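Side-chain contacts in antigen, P35 (Borreliella spielmanii A14S, PDB 6HPN), which is an outer surface protein of the PFam54 family, has no established molecular activity, and probably contributes to the pathogenesis of Lyme disease: residues A[26-31]-A[151-156]; A[89-94]-A[172-177]; A[167-172]-A[195-200]; A[67-72]-A[76-81]. One frame throughout, in Å; residues are numbered along the deposited sequence.

Interaction 1: residues A[26-31]-A[151-156]; sequences LDRSED and TLYYDF
Arg28 carries most of this contact, laying the whole length of its side chain across Tyr153 and Phe156 of segment 151-156. Its first methylene is already engaged: CB sits over the face of the Phe156 ring, 3.9 Å from the centroid, in a CH-pi contact that lies almost on the ring normal. From CG to NE the chain runs fully extended, so that CD passes beside Phe156 CB and the guanidinium arrives at Tyr153. There it settles flat on the phenol ring, with CZ 3.8 Å from the ring centroid and the two planes only 21° apart, a stacked cation-pi pair. Tyr153 offers that face because its ring swings away from the backbone N (chi1 172°), toward helix 16-40. Against Phe156 the guanidinium stands nearly upright. NH1 also forms a salt bridge with Asp157, which would help to keep the charged group lying over the ring. One residue on, Ser29 touches the far end of Phe156 with OG, 3.4 Å from CZ, while the hydroxyl is hydrogen-bonded to Ile25 O in its own helix. Ser131 of helix 106-135 also lies against Phe156. The two segments cross at 45° with axes 10.3 Å apart, an arrangement characteristic of helix-on-helix packing in an all-alpha fold, here with an arginine bridging two aromatic residues one turn apart.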
loop_
_atom_site.group_PDB
_atom_site.type_symbol
_atom_site.label_atom_id
_atom_site.label_comp_id
_atom_site.label_asym_id
_atom_site.label_seq_id
_atom_site.Cartn_x
_atom_site.Cartn_y
_atom_site.Cartn_z
ATOM N N LEU A 26 -14.876 -11.500 -7.810
ATOM C CA LEU A 26 -13.839 -12.557 -7.903
ATOM C C LEU A 26 -12.710 -12.061 -8.797
ATOM O O LEU A 26 -11.536 -12.252 -8.400
ATOM C CB LEU A 26 -14.446 -13.852 -8.424
ATOM C CG LEU A 26 -15.416 -14.527 -7.453
ATOM C CD1 LEU A 26 -16.157 -15.669 -8.106
ATOM C CD2 LEU A 26 -14.698 -15.012 -6.219
ATOM N N ASP A 27 -13.042 -11.432 -9.925
ATOM C CA ASP A 27 -12.027 -10.930 -10.881
ATOM C C ASP A 27 -11.071 -9.983 -10.149
ATOM O O ASP A 27 -9.866 -10.140 -10.307
ATOM C CB ASP A 27 -12.670 -10.153 -12.027
ATOM C CG ASP A 27 -13.362 -10.982 -13.087
ATOM O OD1 ASP A 27 -13.427 -12.211 -12.933
ATOM O OD2 ASP A 27 -13.837 -10.376 -14.061
ATOM N N ARG A 28 -11.610 -8.981 -9.448
ATOM C CA ARG A 28 -10.838 -7.927 -8.730
ATOM C C ARG A 28 -9.977 -8.571 -7.639
ATOM O O ARG A 28 -8.810 -8.154 -7.503
ATOM C CB ARG A 28 -11.785 -6.875 -8.146
ATOM C CG ARG A 28 -12.489 -6.026 -9.198
ATOM C CD ARG A 28 -13.491 -5.057 -8.605
ATOM N NE ARG A 28 -13.998 -4.103 -9.582
ATOM C CZ ARG A 28 -14.591 -2.945 -9.294
ATOM N NH1 ARG A 28 -14.762 -2.558 -8.042
ATOM N NH2 ARG A 28 -15.005 -2.164 -10.273
ATOM N N SER A 29 -10.541 -9.545 -6.911
ATOM C CA SER A 29 -9.861 -10.355 -5.866
ATOM C C SER A 29 -8.660 -11.103 -6.463
ATOM O O SER A 29 -7.539 -10.843 -6.022
ATOM C CB SER A 29 -10.820 -11.312 -5.219
ATOM O OG SER A 29 -11.837 -10.633 -4.503
ATOM N N GLU A 30 -8.923 -11.973 -7.449
ATOM C CA GLU A 30 -7.946 -12.808 -8.198
ATOM C C GLU A 30 -6.905 -11.930 -8.900
ATOM O O GLU A 30 -5.735 -12.308 -8.913
ATOM C CB GLU A 30 -8.662 -13.730 -9.186
ATOM C CG GLU A 30 -8.713 -15.166 -8.705
ATOM C CD GLU A 30 -9.886 -15.948 -9.276
ATOM O OE1 GLU A 30 -10.324 -15.619 -10.424
ATOM O OE2 GLU A 30 -10.394 -16.865 -8.563
ATOM N N ASP A 31 -7.280 -10.784 -9.438
ATOM C CA ASP A 31 -6.277 -9.838 -10.000
ATOM C C ASP A 31 -5.280 -9.463 -8.903
ATOM O O ASP A 31 -4.075 -9.687 -9.092
ATOM C CB ASP A 31 -6.901 -8.571 -10.603
ATOM C CG ASP A 31 -7.559 -8.752 -11.967
ATOM O OD1 ASP A 31 -7.464 -9.858 -12.561
ATOM O OD2 ASP A 31 -8.164 -7.790 -12.431
ATOM N N THR A 151 -21.330 -3.726 -1.632
ATOM C CA THR A 151 -20.351 -3.170 -0.675
ATOM C C THR A 151 -18.990 -3.777 -1.003
ATOM O O THR A 151 -18.022 -3.008 -1.100
ATOM C CB THR A 151 -20.750 -3.413 0.777
ATOM O OG1 THR A 151 -22.031 -2.847 1.026
ATOM C CG2 THR A 151 -19.734 -2.810 1.718
ATOM N N LEU A 152 -18.935 -5.098 -1.184
ATOM C CA LEU A 152 -17.705 -5.815 -1.598
ATOM C C LEU A 152 -17.147 -5.218 -2.910
ATOM O O LEU A 152 -15.931 -4.908 -2.982
ATOM C CB LEU A 152 -18.058 -7.299 -1.755
ATOM C CG LEU A 152 -18.395 -8.047 -0.456
ATOM C CD1 LEU A 152 -18.583 -9.541 -0.714
ATOM C CD2 LEU A 152 -17.330 -7.817 0.623
ATOM N N TYR A 153 -17.998 -5.082 -3.924
ATOM C CA TYR A 153 -17.603 -4.634 -5.278
ATOM C C TYR A 153 -17.029 -3.217 -5.174
ATOM O O TYR A 153 -15.878 -3.028 -5.510
ATOM C CB TYR A 153 -18.802 -4.728 -6.223
ATOM C CG TYR A 153 -18.551 -4.115 -7.571
ATOM C CD1 TYR A 153 -17.958 -4.835 -8.603
ATOM C CD2 TYR A 153 -18.900 -2.797 -7.809
ATOM C CE1 TYR A 153 -17.704 -4.248 -9.835
ATOM C CE2 TYR A 153 -18.686 -2.205 -9.038
ATOM C CZ TYR A 153 -18.067 -2.929 -10.035
ATOM O OH TYR A 153 -17.849 -2.302 -11.208
ATOM N N TYR A 154 -17.804 -2.277 -4.630
ATOM C CA TYR A 154 -17.446 -0.838 -4.532
ATOM C C TYR A 154 -16.299 -0.635 -3.540
ATOM O O TYR A 154 -15.583 0.363 -3.697
ATOM C CB TYR A 154 -18.685 0.021 -4.240
ATOM C CG TYR A 154 -19.592 0.140 -5.437
ATOM C CD1 TYR A 154 -19.143 0.725 -6.613
ATOM C CD2 TYR A 154 -20.859 -0.408 -5.425
ATOM C CE1 TYR A 154 -19.935 0.784 -7.750
ATOM C CE2 TYR A 154 -21.673 -0.341 -6.546
ATOM C CZ TYR A 154 -21.217 0.256 -7.718
ATOM O OH TYR A 154 -22.042 0.308 -8.819
ATOM N N ASP A 155 -16.056 -1.565 -2.614
ATOM C CA ASP A 155 -14.941 -1.415 -1.631
ATOM C C ASP A 155 -13.608 -1.374 -2.393
ATOM O O ASP A 155 -12.728 -0.541 -2.073
ATOM C CB ASP A 155 -14.999 -2.487 -0.545
ATOM C CG ASP A 155 -15.926 -2.175 0.634
ATOM O OD1 ASP A 155 -16.465 -1.023 0.688
ATOM O OD2 ASP A 155 -16.065 -3.086 1.526
ATOM N N PHE A 156 -13.501 -2.181 -3.431
ATOM C CA PHE A 156 -12.335 -2.182 -4.343
ATOM C C PHE A 156 -12.136 -0.792 -4.969
ATOM O O PHE A 156 -10.961 -0.391 -5.107
ATOM C CB PHE A 156 -12.525 -3.276 -5.386
ATOM C CG PHE A 156 -12.342 -4.664 -4.843
ATOM C CD1 PHE A 156 -11.112 -5.080 -4.357
ATOM C CD2 PHE A 156 -13.381 -5.573 -4.846
ATOM C CE1 PHE A 156 -10.930 -6.366 -3.876
ATOM C CE2 PHE A 156 -13.184 -6.864 -4.369
ATOM C CZ PHE A 156 -11.964 -7.258 -3.889
#

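Interaction 2: residues A[89-94]-A[172-177]; sequences EGVILN and DIIKEY
Ile174 points its longer branch straight at segment 89-94 and sets the terminal methyl against both Val91 and Asn94, two residues one helical turn apart. With chi2 at 174° the isoleucine chain is stretched out, which gives CD1 the reach to touch both. The Val91 side chain lies across this branch at about a right angle rather than alongside it. Its CG1, turned away from the backbone N (chi1 169°), meets CD1 of Ile174 at 3.8 Å. The same methyl lies 3.6 Å from the carbonyl O of Val91, so it rests on the backbone of the turn as well as on a side chain. Asn94 contributes its aliphatic root as well: CB is 3.8 Å from Ile174 CD1. The backbones come nearest at Asn94 and Ile174, whose CA atoms are 6.7 Å apart. Further along, Ile98 of helix 89-102 also packs on Ile174, and Val91 reaches Val170 and Asp171 of helix 146-179, so this surface contact is part of a longer line of packing between the two helices. Across these two segments the contact is purely van der Waals, and its hold therefore depends on the close fit of one methyl group against a methyl, a methylene and a carbonyl rather than on any directional bond.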
loop_
_atom_site.group_PDB
_atom_site.type_symbol
_atom_site.label_atom_id
_atom_site.label_comp_id
_atom_site.label_asym_id
_atom_site.label_seq_id
_atom_site.Cartn_x
_atom_site.Cartn_y
_atom_site.Cartn_z
ATOM N N GLU A 89 9.994 -0.035 -11.239
ATOM C CA GLU A 89 11.381 0.096 -10.722
ATOM C C GLU A 89 11.816 1.563 -10.758
ATOM O O GLU A 89 12.382 2.047 -9.733
ATOM C CB GLU A 89 12.394 -0.677 -11.561
ATOM C CG GLU A 89 12.490 -2.161 -11.233
ATOM C CD GLU A 89 11.386 -2.988 -11.860
ATOM O OE1 GLU A 89 10.415 -2.378 -12.415
ATOM O OE2 GLU A 89 11.498 -4.226 -11.818
ATOM N N GLY A 90 11.595 2.233 -11.899
ATOM C CA GLY A 90 11.990 3.637 -12.103
ATOM C C GLY A 90 11.580 4.459 -10.902
ATOM O O GLY A 90 12.463 5.045 -10.237
ATOM N N VAL A 91 10.283 4.403 -10.598
ATOM C CA VAL A 91 9.604 5.236 -9.570
ATOM C C VAL A 91 10.133 4.890 -8.177
ATOM O O VAL A 91 10.253 5.801 -7.344
ATOM C CB VAL A 91 8.084 5.038 -9.625
ATOM C CG1 VAL A 91 7.413 5.681 -8.418
ATOM C CG2 VAL A 91 7.489 5.549 -10.932
ATOM N N ILE A 92 10.380 3.616 -7.914
ATOM C CA ILE A 92 10.825 3.146 -6.576
ATOM C C ILE A 92 12.275 3.623 -6.353
ATOM O O ILE A 92 12.549 4.148 -5.261
ATOM C CB ILE A 92 10.629 1.619 -6.463
ATOM C CG1 ILE A 92 9.160 1.236 -6.683
ATOM C CG2 ILE A 92 11.170 1.084 -5.142
ATOM C CD1 ILE A 92 8.927 -0.243 -7.000
ATOM N N LEU A 93 13.169 3.476 -7.339
ATOM C CA LEU A 93 14.554 4.030 -7.256
ATOM C C LEU A 93 14.483 5.527 -6.985
ATOM O O LEU A 93 15.094 5.988 -6.014
ATOM C CB LEU A 93 15.314 3.763 -8.550
ATOM C CG LEU A 93 15.598 2.281 -8.786
ATOM C CD1 LEU A 93 15.774 1.996 -10.276
ATOM C CD2 LEU A 93 16.794 1.823 -7.946
ATOM N N ASN A 94 13.694 6.233 -7.783
ATOM C CA ASN A 94 13.612 7.714 -7.728
ATOM C C ASN A 94 13.116 8.122 -6.336
ATOM O O ASN A 94 13.765 8.966 -5.714
ATOM C CB ASN A 94 12.827 8.258 -8.920
ATOM C CG ASN A 94 13.647 8.138 -10.188
ATOM O OD1 ASN A 94 14.869 8.231 -10.122
ATOM N ND2 ASN A 94 13.007 7.910 -11.330
ATOM N N ASP A 172 4.428 13.202 -8.062
ATOM C CA ASP A 172 4.523 14.682 -7.931
ATOM C C ASP A 172 5.819 15.041 -7.204
ATOM O O ASP A 172 6.546 15.945 -7.680
ATOM C CB ASP A 172 3.302 15.267 -7.217
ATOM C CG ASP A 172 2.061 15.271 -8.094
ATOM O OD1 ASP A 172 2.215 15.008 -9.273
ATOM O OD2 ASP A 172 0.952 15.543 -7.589
ATOM N N ILE A 173 6.061 14.374 -6.079
ATOM C CA ILE A 173 7.326 14.460 -5.301
ATOM C C ILE A 173 8.481 14.293 -6.292
ATOM O O ILE A 173 9.401 15.105 -6.265
ATOM C CB ILE A 173 7.339 13.396 -4.178
ATOM C CG1 ILE A 173 6.440 13.786 -3.005
ATOM C CG2 ILE A 173 8.740 13.122 -3.687
ATOM C CD1 ILE A 173 6.108 12.642 -2.018
ATOM N N ILE A 174 8.422 13.282 -7.150
ATOM C CA ILE A 174 9.506 12.981 -8.128
ATOM C C ILE A 174 9.609 14.124 -9.153
ATOM O O ILE A 174 10.731 14.618 -9.363
ATOM C CB ILE A 174 9.265 11.603 -8.785
ATOM C CG1 ILE A 174 9.481 10.484 -7.764
ATOM C CG2 ILE A 174 10.137 11.393 -10.013
ATOM C CD1 ILE A 174 9.134 9.110 -8.270
ATOM N N LYS A 175 8.488 14.498 -9.776
ATOM C CA LYS A 175 8.432 15.569 -10.796
ATOM C C LYS A 175 9.002 16.846 -10.183
ATOM O O LYS A 175 9.883 17.433 -10.816
ATOM C CB LYS A 175 7.010 15.787 -11.311
ATOM C CG LYS A 175 6.730 15.157 -12.669
ATOM C CD LYS A 175 5.392 14.403 -12.811
ATOM C CE LYS A 175 5.524 13.148 -13.664
ATOM N NZ LYS A 175 4.315 12.289 -13.614
ATOM N N GLU A 176 8.544 17.212 -8.982
ATOM C CA GLU A 176 8.862 18.504 -8.324
ATOM C C GLU A 176 10.335 18.516 -7.909
ATOM O O GLU A 176 10.992 19.579 -8.091
ATOM C CB GLU A 176 7.922 18.756 -7.144
ATOM C CG GLU A 176 6.507 19.051 -7.596
ATOM C CD GLU A 176 5.418 18.807 -6.569
ATOM O OE1 GLU A 176 5.744 18.651 -5.377
ATOM O OE2 GLU A 176 4.241 18.771 -6.971
ATOM N N TYR A 177 10.827 17.388 -7.397
ATOM C CA TYR A 177 12.228 17.219 -6.953
ATOM C C TYR A 177 13.128 17.410 -8.175
ATOM O O TYR A 177 14.222 18.015 -8.070
ATOM C CB TYR A 177 12.420 15.869 -6.249
ATOM C CG TYR A 177 13.829 15.590 -5.778
ATOM C CD1 TYR A 177 14.291 15.993 -4.524
ATOM C CD2 TYR A 177 14.735 14.943 -6.610
ATOM C CE1 TYR A 177 15.605 15.755 -4.122
ATOM C CE2 TYR A 177 16.051 14.715 -6.236
ATOM C CZ TYR A 177 16.490 15.115 -4.986
ATOM O OH TYR A 177 17.793 14.845 -4.647
#

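Interaction 3: residues A[167-172]-A[195-200]; sequences LKDVDD and ELKNSK
The carboxylate of Asp169 has the aliphatic stem of Lys197 standing over one of its faces, with CG of Lys197 4.2 Å from CG of Asp169. Lys197 O approaches the same group, 3.3 Å from OD2; both are acceptors, so no bond joins them. What holds the carboxylate is a salt bridge at each oxygen, OD2 with Arg119 and OD1 with Lys165. The second flat group, that of Asp172, is gripped from within its own helix: Lys168 NZ lies 2.9 Å from OD2, on the syn lone pair, with a weaker bond to OD1. This is an i to i+4 salt bridge along helix 146-179. Only the root of Asp172 faces the partner segment, CB lying 3.8 Å from CE of Lys197. Here the last turn of helix 187-197 packs back on helix 146-179, helix-on-helix packing within the all-alpha fold. Lys197 slides past Asp169 in the opposite direction, extended until it bends at its last torsion (chi4 78°). That bend carries NZ to Glu176 and leaves it 5.8 Å from Asp172 OD2. Beyond Lys197 the chain leaves the helix at Asn198, and Ser199 serves as N-cap of helix 200-221.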
loop_
_atom_site.group_PDB
_atom_site.type_symbol
_atom_site.label_atom_id
_atom_site.label_comp_id
_atom_site.label_asym_id
_atom_site.label_seq_id
_atom_site.Cartn_x
_atom_site.Cartn_y
_atom_site.Cartn_z
ATOM N N LEU A 167 0.085 6.993 -5.528
ATOM C CA LEU A 167 0.863 7.039 -6.788
ATOM C C LEU A 167 0.962 8.487 -7.315
ATOM O O LEU A 167 2.041 8.874 -7.802
ATOM C CB LEU A 167 0.173 6.135 -7.810
ATOM C CG LEU A 167 0.248 4.637 -7.528
ATOM C CD1 LEU A 167 -0.883 3.919 -8.247
ATOM C CD2 LEU A 167 1.585 4.057 -7.943
ATOM N N LYS A 168 -0.134 9.240 -7.270
ATOM C CA LYS A 168 -0.159 10.670 -7.649
ATOM C C LYS A 168 0.882 11.426 -6.787
ATOM O O LYS A 168 1.863 12.012 -7.354
ATOM C CB LYS A 168 -1.619 11.120 -7.545
ATOM C CG LYS A 168 -1.871 12.618 -7.587
ATOM C CD LYS A 168 -1.530 13.221 -8.914
ATOM C CE LYS A 168 -1.822 14.707 -8.948
ATOM N NZ LYS A 168 -0.889 15.406 -9.866
ATOM N N ASP A 169 0.754 11.382 -5.467
ATOM C CA ASP A 169 1.646 12.159 -4.565
ATOM C C ASP A 169 3.110 11.769 -4.842
ATOM O O ASP A 169 3.981 12.685 -4.898
ATOM C CB ASP A 169 1.211 12.031 -3.102
ATOM C CG ASP A 169 -0.063 12.812 -2.808
ATOM O OD1 ASP A 169 -0.523 13.535 -3.684
ATOM O OD2 ASP A 169 -0.619 12.667 -1.720
ATOM N N VAL A 170 3.356 10.474 -5.085
ATOM C CA VAL A 170 4.714 9.914 -5.349
ATOM C C VAL A 170 5.252 10.429 -6.687
ATOM O O VAL A 170 6.423 10.809 -6.730
ATOM C CB VAL A 170 4.723 8.377 -5.307
ATOM C CG1 VAL A 170 5.878 7.802 -6.111
ATOM C CG2 VAL A 170 4.767 7.848 -3.879
ATOM N N ASP A 171 4.463 10.417 -7.756
ATOM C CA ASP A 171 4.915 10.976 -9.056
ATOM C C ASP A 171 5.198 12.482 -8.887
ATOM O O ASP A 171 6.148 12.953 -9.509
ATOM C CB ASP A 171 3.919 10.667 -10.178
ATOM C CG ASP A 171 3.918 9.220 -10.650
ATOM O OD1 ASP A 171 4.923 8.500 -10.442
ATOM O OD2 ASP A 171 2.901 8.822 -11.215
ATOM N N ASP A 172 4.428 13.202 -8.062
ATOM C CA ASP A 172 4.523 14.682 -7.931
ATOM C C ASP A 172 5.819 15.041 -7.204
ATOM O O ASP A 172 6.546 15.945 -7.680
ATOM C CB ASP A 172 3.302 15.267 -7.217
ATOM C CG ASP A 172 2.061 15.271 -8.094
ATOM O OD1 ASP A 172 2.215 15.008 -9.273
ATOM O OD2 ASP A 172 0.952 15.543 -7.589
ATOM N N GLU A 195 5.639 16.482 3.835
ATOM C CA GLU A 195 4.687 16.576 4.980
ATOM C C GLU A 195 3.321 17.105 4.523
ATOM O O GLU A 195 2.308 16.607 5.029
ATOM C CB GLU A 195 5.230 17.459 6.096
ATOM C CG GLU A 195 4.386 17.396 7.352
ATOM C CD GLU A 195 5.139 17.799 8.604
ATOM O OE1 GLU A 195 6.116 18.530 8.476
ATOM O OE2 GLU A 195 4.768 17.355 9.698
ATOM N N LEU A 196 3.289 18.073 3.607
ATOM C CA LEU A 196 2.016 18.646 3.083
ATOM C C LEU A 196 1.223 17.537 2.400
ATOM O O LEU A 196 0.018 17.497 2.594
ATOM C CB LEU A 196 2.292 19.803 2.113
ATOM C CG LEU A 196 2.680 21.130 2.768
ATOM C CD1 LEU A 196 2.964 22.196 1.711
ATOM C CD2 LEU A 196 1.611 21.614 3.750
ATOM N N LYS A 197 1.907 16.667 1.650
ATOM C CA LYS A 197 1.291 15.559 0.870
ATOM C C LYS A 197 0.859 14.406 1.791
ATOM O O LYS A 197 0.017 13.607 1.335
ATOM C CB LYS A 197 2.289 15.040 -0.167
ATOM C CG LYS A 197 2.403 15.880 -1.427
ATOM C CD LYS A 197 3.515 15.419 -2.322
ATOM C CE LYS A 197 3.631 16.225 -3.596
ATOM N NZ LYS A 197 4.291 17.524 -3.344
ATOM N N ASN A 198 1.430 14.317 3.007
ATOM C CA ASN A 198 1.248 13.194 3.962
ATOM C C ASN A 198 0.925 13.768 5.344
ATOM O O ASN A 198 1.684 13.530 6.299
ATOM C CB ASN A 198 2.480 12.284 3.984
ATOM C CG ASN A 198 2.771 11.635 2.646
ATOM O OD1 ASN A 198 2.194 10.606 2.346
ATOM N ND2 ASN A 198 3.657 12.204 1.833
ATOM N N SER A 199 -0.173 14.509 5.455
ATOM C CA SER A 199 -0.641 15.080 6.745
ATOM C C SER A 199 -1.097 13.957 7.696
ATOM O O SER A 199 -1.360 12.807 7.228
ATOM C CB SER A 199 -1.717 16.103 6.515
ATOM O OG SER A 199 -2.899 15.504 6.007
ATOM N N LYS A 200 -1.158 14.282 8.990
ATOM C CA LYS A 200 -1.596 13.385 10.096
ATOM C C LYS A 200 -3.101 13.120 9.976
ATOM O O LYS A 200 -3.536 12.000 10.279
ATOM C CB LYS A 200 -1.293 14.016 11.460
ATOM C CG LYS A 200 0.180 14.249 11.766
ATOM C CD LYS A 200 0.383 15.429 12.699
ATOM C CE LYS A 200 0.027 15.137 14.143
ATOM N NZ LYS A 200 1.244 14.892 14.955
#

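Interaction 4: residues A[67-72]-A[76-81]; sequences VHFDDN and NERRIL
Arg78 and Phe69 form the close part of this contact, the arginine's stem lying on the ring and its head gripping the backbone beside it. CG of Arg78 stands over one face of Phe69, 4.2 Å from the centroid and offset toward the rim, while CB of Glu77 meets the ring edge at CE1 (3.7 Å). A bend in the arginine chain (chi3 -52°) then turns the guanidinium back to the turn 68-71. There NH1 donates to Phe69 O at 2.9 Å and to Asp71 O at 2.6 Å, both acceptors lying in the guanidinium plane; the second bond is the straighter, at 162°, although NH1 sits well above the Asp71 carbonyl plane. NH2 forms a salt bridge with Glu44. The other side is loose: exposed Asn72 comes no closer than 4.4 Å, from CA to Arg78 NH2. The side chains of Asp70 and Asp71 leave the backbone away from the helix, and Asp71 OD2 is hydrogen-bonded to Glu73 N. Here a type I beta turn has its carbonyls clasped by an arginine from the helix that follows, which ties the loop to helix 75-84.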
loop_
_atom_site.group_PDB
_atom_site.type_symbol
_atom_site.label_atom_id
_atom_site.label_comp_id
_atom_site.label_asym_id
_atom_site.label_seq_id
_atom_site.Cartn_x
_atom_site.Cartn_y
_atom_site.Cartn_z
ATOM N N VAL A 67 15.392 -7.041 14.864
ATOM C CA VAL A 67 16.028 -6.668 13.568
ATOM C C VAL A 67 15.275 -5.523 12.897
ATOM O O VAL A 67 14.121 -5.243 13.223
ATOM C CB VAL A 67 16.162 -7.873 12.627
ATOM C CG1 VAL A 67 17.121 -8.901 13.214
ATOM C CG2 VAL A 67 14.811 -8.501 12.332
ATOM N N HIS A 68 15.964 -4.894 11.959
ATOM C CA HIS A 68 15.465 -3.752 11.165
ATOM C C HIS A 68 14.691 -4.284 9.954
ATOM O O HIS A 68 14.768 -5.508 9.667
ATOM C CB HIS A 68 16.644 -2.840 10.787
ATOM C CG HIS A 68 17.282 -2.194 11.967
ATOM N ND1 HIS A 68 16.707 -1.110 12.618
ATOM C CD2 HIS A 68 18.437 -2.469 12.609
ATOM C CE1 HIS A 68 17.479 -0.751 13.619
ATOM N NE2 HIS A 68 18.544 -1.575 13.631
ATOM N N PHE A 69 14.040 -3.360 9.234
ATOM C CA PHE A 69 13.164 -3.644 8.066
ATOM C C PHE A 69 13.948 -4.239 6.878
ATOM O O PHE A 69 13.266 -4.743 5.967
ATOM C CB PHE A 69 12.365 -2.394 7.668
ATOM C CG PHE A 69 11.128 -2.645 6.832
ATOM C CD1 PHE A 69 10.269 -3.706 7.105
ATOM C CD2 PHE A 69 10.791 -1.800 5.794
ATOM C CE1 PHE A 69 9.120 -3.919 6.361
ATOM C CE2 PHE A 69 9.650 -2.023 5.037
ATOM C CZ PHE A 69 8.807 -3.069 5.329
ATOM N N ASP A 70 15.289 -4.208 6.866
ATOM C CA ASP A 70 16.104 -4.678 5.708
ATOM C C ASP A 70 16.315 -6.183 5.807
ATOM O O ASP A 70 16.727 -6.772 4.820
ATOM C CB ASP A 70 17.484 -4.029 5.642
ATOM C CG ASP A 70 18.302 -4.319 6.885
ATOM O OD1 ASP A 70 17.727 -4.226 7.992
ATOM O OD2 ASP A 70 19.488 -4.662 6.730
ATOM N N ASP A 71 16.036 -6.768 6.965
ATOM C CA ASP A 71 16.154 -8.227 7.224
ATOM C C ASP A 71 15.307 -9.020 6.211
ATOM O O ASP A 71 14.254 -8.491 5.789
ATOM C CB ASP A 71 15.687 -8.527 8.652
ATOM C CG ASP A 71 16.248 -9.809 9.223
ATOM O OD1 ASP A 71 17.324 -9.733 9.801
ATOM O OD2 ASP A 71 15.603 -10.851 9.080
ATOM N N ASN A 72 15.729 -10.249 5.879
ATOM C CA ASN A 72 15.045 -11.201 4.957
ATOM C C ASN A 72 13.715 -11.698 5.534
ATOM O O ASN A 72 12.854 -12.107 4.732
ATOM C CB ASN A 72 15.882 -12.448 4.685
ATOM C CG ASN A 72 17.063 -12.173 3.789
ATOM O OD1 ASN A 72 16.943 -11.448 2.791
ATOM N ND2 ASN A 72 18.191 -12.779 4.127
ATOM N N ASN A 76 8.501 -10.125 2.115
ATOM C CA ASN A 76 7.090 -10.016 1.662
ATOM C C ASN A 76 6.485 -8.652 1.979
ATOM O O ASN A 76 5.693 -8.167 1.156
ATOM C CB ASN A 76 6.197 -11.080 2.288
ATOM C CG ASN A 76 5.762 -12.039 1.216
ATOM O OD1 ASN A 76 5.191 -11.616 0.185
ATOM N ND2 ASN A 76 6.138 -13.292 1.423
ATOM N N GLU A 77 6.791 -8.107 3.154
ATOM C CA GLU A 77 6.345 -6.755 3.554
ATOM C C GLU A 77 6.929 -5.748 2.549
ATOM O O GLU A 77 6.183 -4.876 2.053
ATOM C CB GLU A 77 6.747 -6.451 5.004
ATOM C CG GLU A 77 5.971 -7.248 6.050
ATOM C CD GLU A 77 6.473 -8.658 6.344
ATOM O OE1 GLU A 77 7.349 -9.152 5.637
ATOM O OE2 GLU A 77 5.969 -9.279 7.267
ATOM N N ARG A 78 8.204 -5.882 2.209
ATOM C CA ARG A 78 8.863 -4.958 1.241
ATOM C C ARG A 78 8.231 -5.165 -0.141
ATOM O O ARG A 78 8.044 -4.189 -0.879
ATOM C CB ARG A 78 10.385 -5.173 1.232
ATOM C CG ARG A 78 11.110 -4.641 2.468
ATOM C CD ARG A 78 12.625 -4.596 2.292
ATOM N NE ARG A 78 13.138 -5.886 1.837
ATOM C CZ ARG A 78 13.593 -6.874 2.624
ATOM N NH1 ARG A 78 13.661 -6.733 3.941
ATOM N NH2 ARG A 78 13.998 -8.002 2.070
ATOM N N ARG A 79 7.912 -6.405 -0.474
ATOM C CA ARG A 79 7.244 -6.720 -1.754
ATOM C C ARG A 79 5.906 -5.942 -1.796
ATOM O O ARG A 79 5.627 -5.262 -2.806
ATOM C CB ARG A 79 7.126 -8.246 -1.889
ATOM C CG ARG A 79 6.750 -8.733 -3.283
ATOM C CD ARG A 79 5.279 -8.509 -3.588
ATOM N NE ARG A 79 4.403 -9.170 -2.635
ATOM C CZ ARG A 79 3.133 -8.857 -2.451
ATOM N NH1 ARG A 79 2.583 -7.864 -3.149
ATOM N NH2 ARG A 79 2.413 -9.525 -1.556
ATOM N N ILE A 80 5.126 -5.997 -0.718
ATOM C CA ILE A 80 3.816 -5.300 -0.631
ATOM C C ILE A 80 4.065 -3.817 -0.914
ATOM O O ILE A 80 3.348 -3.274 -1.776
ATOM C CB ILE A 80 3.094 -5.608 0.693
ATOM C CG1 ILE A 80 2.622 -7.069 0.706
ATOM C CG2 ILE A 80 1.941 -4.642 0.922
ATOM C CD1 ILE A 80 2.315 -7.642 2.083
ATOM N N LEU A 81 5.088 -3.204 -0.326
ATOM C CA LEU A 81 5.351 -1.749 -0.535
ATOM C C LEU A 81 5.636 -1.464 -2.027
ATOM O O LEU A 81 5.074 -0.463 -2.590
ATOM C CB LEU A 81 6.505 -1.299 0.362
ATOM C CG LEU A 81 7.066 0.099 0.087
ATOM C CD1 LEU A 81 6.033 1.183 0.396
ATOM C CD2 LEU A 81 8.321 0.340 0.920
#

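Three of the four contacts hang on the long helix 146-179, which meets helix 16-40 near its start in interaction 1 and helices 89-102 and 187-197 toward its end in interactions 2 and 3. The centres of interactions 1 and 2 lie about 29 Å apart, on opposite sides of the chain's centre. Interactions 2 and 3 are neighbours, about 12 Å between centres: they share Asp172 and are joined directly by the salt bridge from Glu176 OE1 to Lys197 NZ (2.7 Å) and by Val91 packing on Val170. Interaction 4 is separate and local: its nearest atoms are about 6 Å from interaction 2, and it lies across the chain's centre from interaction 1.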